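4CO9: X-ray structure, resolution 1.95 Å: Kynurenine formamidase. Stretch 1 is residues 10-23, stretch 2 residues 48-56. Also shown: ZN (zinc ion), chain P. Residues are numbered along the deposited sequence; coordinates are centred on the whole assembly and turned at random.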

# COMPACT_ATOMS: atom_id res chain seq x y z
N ASP C 10 -11.98 5.81 1.45
CA ASP C 10 -10.96 5.77 0.39
C ASP C 10 -10.72 7.17 -0.16
O ASP C 10 -11.67 7.85 -0.59
CB ASP C 10 -11.45 4.84 -0.72
CG ASP C 10 -10.38 4.45 -1.72
OD1 ASP C 10 -9.20 4.87 -1.57
OD2 ASP C 10 -10.71 3.71 -2.68
N ILE C 11 -9.47 7.62 -0.14
CA ILE C 11 -9.10 8.88 -0.80
C ILE C 11 -8.01 8.67 -1.86
O ILE C 11 -7.20 9.56 -2.12
CB ILE C 11 -8.71 9.98 0.22
CG1 ILE C 11 -7.54 9.55 1.10
CG2 ILE C 11 -9.91 10.34 1.06
CD1 ILE C 11 -6.83 10.71 1.77
N SER C 12 -8.01 7.48 -2.45
CA SER C 12 -7.06 7.11 -3.49
C SER C 12 -7.70 7.14 -4.88
O SER C 12 -8.89 6.90 -5.03
CB SER C 12 -6.51 5.71 -3.24
OG SER C 12 -5.97 5.59 -1.93
N GLN C 13 -6.89 7.44 -5.89
CA GLN C 13 -7.33 7.38 -7.28
C GLN C 13 -7.35 5.93 -7.78
O GLN C 13 -6.40 5.19 -7.58
CB GLN C 13 -6.40 8.21 -8.16
CG GLN C 13 -6.45 9.70 -7.90
CD GLN C 13 -5.60 10.52 -8.84
OE1 GLN C 13 -4.71 10.00 -9.51
NE2 GLN C 13 -5.87 11.82 -8.91
N PRO C 14 -8.43 5.52 -8.46
CA PRO C 14 -8.44 4.17 -9.00
C PRO C 14 -7.33 3.98 -10.02
O PRO C 14 -7.12 4.84 -10.88
CB PRO C 14 -9.82 4.06 -9.68
CG PRO C 14 -10.67 5.05 -8.98
CD PRO C 14 -9.74 6.20 -8.63
N LEU C 15 -6.62 2.86 -9.89
CA LEU C 15 -5.52 2.51 -10.76
C LEU C 15 -6.03 1.54 -11.82
O LEU C 15 -6.43 0.43 -11.51
CB LEU C 15 -4.39 1.88 -9.97
CG LEU C 15 -3.60 2.80 -9.02
CD1 LEU C 15 -2.66 1.94 -8.17
CD2 LEU C 15 -2.81 3.85 -9.79
N ASN C 16 -5.99 1.99 -13.06
CA ASN C 16 -6.37 1.19 -14.21
C ASN C 16 -5.73 1.79 -15.46
O ASN C 16 -5.10 2.85 -15.41
CB ASN C 16 -7.88 1.11 -14.34
CG ASN C 16 -8.53 2.48 -14.39
OD1 ASN C 16 -8.21 3.31 -15.25
ND2 ASN C 16 -9.41 2.74 -13.44
N ASN C 17 -5.90 1.11 -16.59
CA ASN C 17 -5.24 1.50 -17.82
C ASN C 17 -5.63 2.89 -18.33
O ASN C 17 -4.94 3.43 -19.17
CB ASN C 17 -5.43 0.44 -18.91
CG ASN C 17 -4.71 -0.87 -18.60
OD1 ASN C 17 -4.15 -1.08 -17.53
ND2 ASN C 17 -4.75 -1.79 -19.55
N ASP C 18 -6.73 3.46 -17.83
CA ASP C 18 -7.16 4.80 -18.21
C ASP C 18 -6.56 5.93 -17.39
O ASP C 18 -6.78 7.10 -17.71
CB ASP C 18 -8.69 4.90 -18.14
CG ASP C 18 -9.39 3.92 -19.07
OD1 ASP C 18 -8.86 3.63 -20.15
OD2 ASP C 18 -10.48 3.44 -18.70
N ILE C 19 -5.85 5.62 -16.31
CA ILE C 19 -5.31 6.67 -15.45
C ILE C 19 -4.24 7.47 -16.19
O ILE C 19 -3.52 6.94 -17.02
CB ILE C 19 -4.77 6.13 -14.12
CG1 ILE C 19 -4.66 7.27 -13.09
CG2 ILE C 19 -3.44 5.42 -14.30
CD1 ILE C 19 -4.35 6.82 -11.69
N ALA C 20 -4.17 8.76 -15.88
CA ALA C 20 -3.15 9.64 -16.44
C ALA C 20 -1.78 9.36 -15.84
O ALA C 20 -1.66 8.75 -14.77
CB ALA C 20 -3.53 11.09 -16.20
N THR C 21 -0.75 9.80 -16.55
CA THR C 21 0.62 9.78 -16.05
C THR C 21 1.30 11.09 -16.42
O THR C 21 0.78 11.84 -17.24
CB THR C 21 1.42 8.62 -16.67
OG1 THR C 21 1.45 8.76 -18.09
CG2 THR C 21 0.81 7.27 -16.32
N TRP C 22 2.47 11.34 -15.86
CA TRP C 22 3.29 12.47 -16.32
C TRP C 22 3.55 12.27 -17.82
O TRP C 22 3.69 11.14 -18.25
CB TRP C 22 4.61 12.53 -15.54
CG TRP C 22 4.45 13.18 -14.18
CD1 TRP C 22 3.97 12.60 -13.06
CD2 TRP C 22 4.75 14.53 -13.84
NE1 TRP C 22 3.95 13.51 -12.02
CE2 TRP C 22 4.44 14.70 -12.48
CE3 TRP C 22 5.26 15.61 -14.55
CZ2 TRP C 22 4.61 15.92 -11.80
CZ3 TRP C 22 5.44 16.83 -13.89
CH2 TRP C 22 5.11 16.97 -12.53
N PRO C 23 3.61 13.35 -18.61
CA PRO C 23 3.86 13.23 -20.05
C PRO C 23 5.11 12.40 -20.35
O PRO C 23 6.17 12.65 -19.77
CB PRO C 23 4.07 14.68 -20.50
CG PRO C 23 3.34 15.50 -19.49
CD PRO C 23 3.38 14.74 -18.20
N THR C 48 2.59 -3.10 -14.52
CA THR C 48 3.66 -2.21 -14.97
C THR C 48 3.20 -0.77 -14.76
O THR C 48 2.14 -0.39 -15.24
CB THR C 48 3.96 -2.45 -16.46
OG1 THR C 48 4.29 -3.83 -16.67
CG2 THR C 48 5.15 -1.60 -16.91
N MET C 49 3.99 0.04 -14.06
CA MET C 49 3.61 1.42 -13.82
C MET C 49 4.79 2.31 -13.45
O MET C 49 5.83 1.83 -12.99
CB MET C 49 2.56 1.49 -12.69
CG MET C 49 3.09 1.04 -11.32
SD MET C 49 1.79 0.86 -10.06
CE MET C 49 1.27 2.54 -9.93
N SER C 50 4.62 3.62 -13.68
CA SER C 50 5.48 4.61 -13.05
C SER C 50 5.15 4.66 -11.58
O SER C 50 3.99 4.53 -11.20
CB SER C 50 5.29 6.00 -13.64
OG SER C 50 6.00 6.97 -12.88
N ILE C 51 6.17 4.88 -10.76
CA ILE C 51 6.01 5.15 -9.32
C ILE C 51 5.02 6.30 -9.04
O ILE C 51 4.20 6.25 -8.09
CB ILE C 51 7.42 5.44 -8.75
CG1 ILE C 51 8.26 4.15 -8.75
CG2 ILE C 51 7.32 6.04 -7.35
CD1 ILE C 51 7.80 3.03 -7.80
N HIS C 52 5.07 7.31 -9.90
CA HIS C 52 4.31 8.53 -9.68
C HIS C 52 3.01 8.49 -10.47
O HIS C 52 2.74 9.34 -11.32
CB HIS C 52 5.18 9.74 -10.05
CG HIS C 52 6.49 9.76 -9.32
ND1 HIS C 52 6.70 10.51 -8.18
CD2 HIS C 52 7.64 9.09 -9.55
CE1 HIS C 52 7.93 10.30 -7.74
NE2 HIS C 52 8.52 9.44 -8.55
N THR C 53 2.20 7.48 -10.20
CA THR C 53 0.91 7.29 -10.83
C THR C 53 -0.11 7.18 -9.73
O THR C 53 0.08 6.43 -8.79
CB THR C 53 0.88 5.98 -11.65
OG1 THR C 53 1.96 5.99 -12.57
CG2 THR C 53 -0.42 5.81 -12.43
N GLY C 54 -1.22 7.89 -9.88
CA GLY C 54 -2.28 7.84 -8.91
C GLY C 54 -1.80 8.41 -7.60
O GLY C 54 -0.85 9.19 -7.55
N THR C 55 -2.44 7.97 -6.52
CA THR C 55 -2.12 8.43 -5.19
C THR C 55 -0.81 7.79 -4.77
O THR C 55 -0.69 6.56 -4.79
CB THR C 55 -3.26 8.07 -4.23
OG1 THR C 55 -4.49 8.56 -4.77
CG2 THR C 55 -3.04 8.68 -2.87
N HIS C 56 0.18 8.60 -4.40
CA HIS C 56 1.49 8.06 -4.12
C HIS C 56 2.31 9.01 -3.27
O HIS C 56 1.97 10.18 -3.12
CB HIS C 56 2.23 7.79 -5.44
CG HIS C 56 2.64 9.03 -6.14
ND1 HIS C 56 1.78 9.74 -6.95
CD2 HIS C 56 3.82 9.70 -6.16
CE1 HIS C 56 2.42 10.78 -7.46
NE2 HIS C 56 3.66 10.77 -6.98
ZN ZN P . 5.55 12.04 -7.13
O HOH W 1 -3.93 5.41 -6.40
O HOH W 2 -1.57 9.60 -12.23
O HOH W 3 3.47 9.39 -14.21
O HOH W 4 6.56 13.67 -7.85

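Stretch 1 (residues 10-23) has no regular helix or strand, reversing at a type I beta turn from Asn-16 to Ile-19 that is closed by Ile-19 N to Asn-16 O at 3.0 Å. Stretch 2 leaves a strand at residues 48-50 and continues as a loop. Stretch 1 meets it twice, on the way into the turn and on the way out: the CA atoms of Ser-12 and Thr-55 lie 5.4 Å apart, those of Gln-13 and Gly-54 5.3 Å, and those of Thr-21 and Thr-53 5.8 Å. The backbones are linked largely through water. Water 1 donates to Gln-13 O (2.7 Å) and accepts from Thr-55 N (3.0 Å); water 2 donates to Ala-20 O (2.7 Å) and accepts from Gly-54 N (2.9 Å); water 3 accepts from Trp-22 N (2.7 Å) and donates to His-52 O (3.0 Å).

The single direct hydrogen bond across the stretches runs from Gln-13 N to Thr-55 OG1 (2.9 Å, 159° at the hydrogen). Thr-55, its chi1 in m, points toward stretch 1, and OG1 also lies 3.2 Å from Ser-12 CA. Beside it, the extended Gln-13 side chain (m, t) lays OE1 3.3 Å from Gly-54 CA. Glycine suits this position twice over: its phi of 65° is favourable for a residue without a CB, and an ideal CB would stand 2.8 Å from Leu-15 CD2, a clash, and 3.4 Å from Ile-19 CD1. The bare CA instead lets Ile-19 CD1 approach to 3.6 Å and Leu-15 CD2 to 4.1 Å.

These two buried side chains point toward stretch 2 and form the apolar part of the contact. Leu-15 CD2 reaches Met-49 CE at 4.3 Å, while Ile-19 CG2 packs on Thr-53 CG2 at 3.6 Å. Threonine suits position 53: its methyl CG2 meets the isoleucine, while OG1 donates to Ser-50 O (2.9 Å), tying the loop back to the end of the strand. Farther along, the edge of the Trp-22 ring comes up to His-52, with CD1 3.9 Å from His-52 O.

Behind the contact, stretch 2 contributes two ligands to zinc: His-52 ND1 (2.2 Å) and His-56 NE2 (2.3 Å), with water 4 and two atoms elsewhere in the structure. His-56 ND1 donates to Gly-54 O (2.8 Å), tying a metal ligand to the glycine at the interface. Altogether the two stretches bury 444 Å², both sides summed.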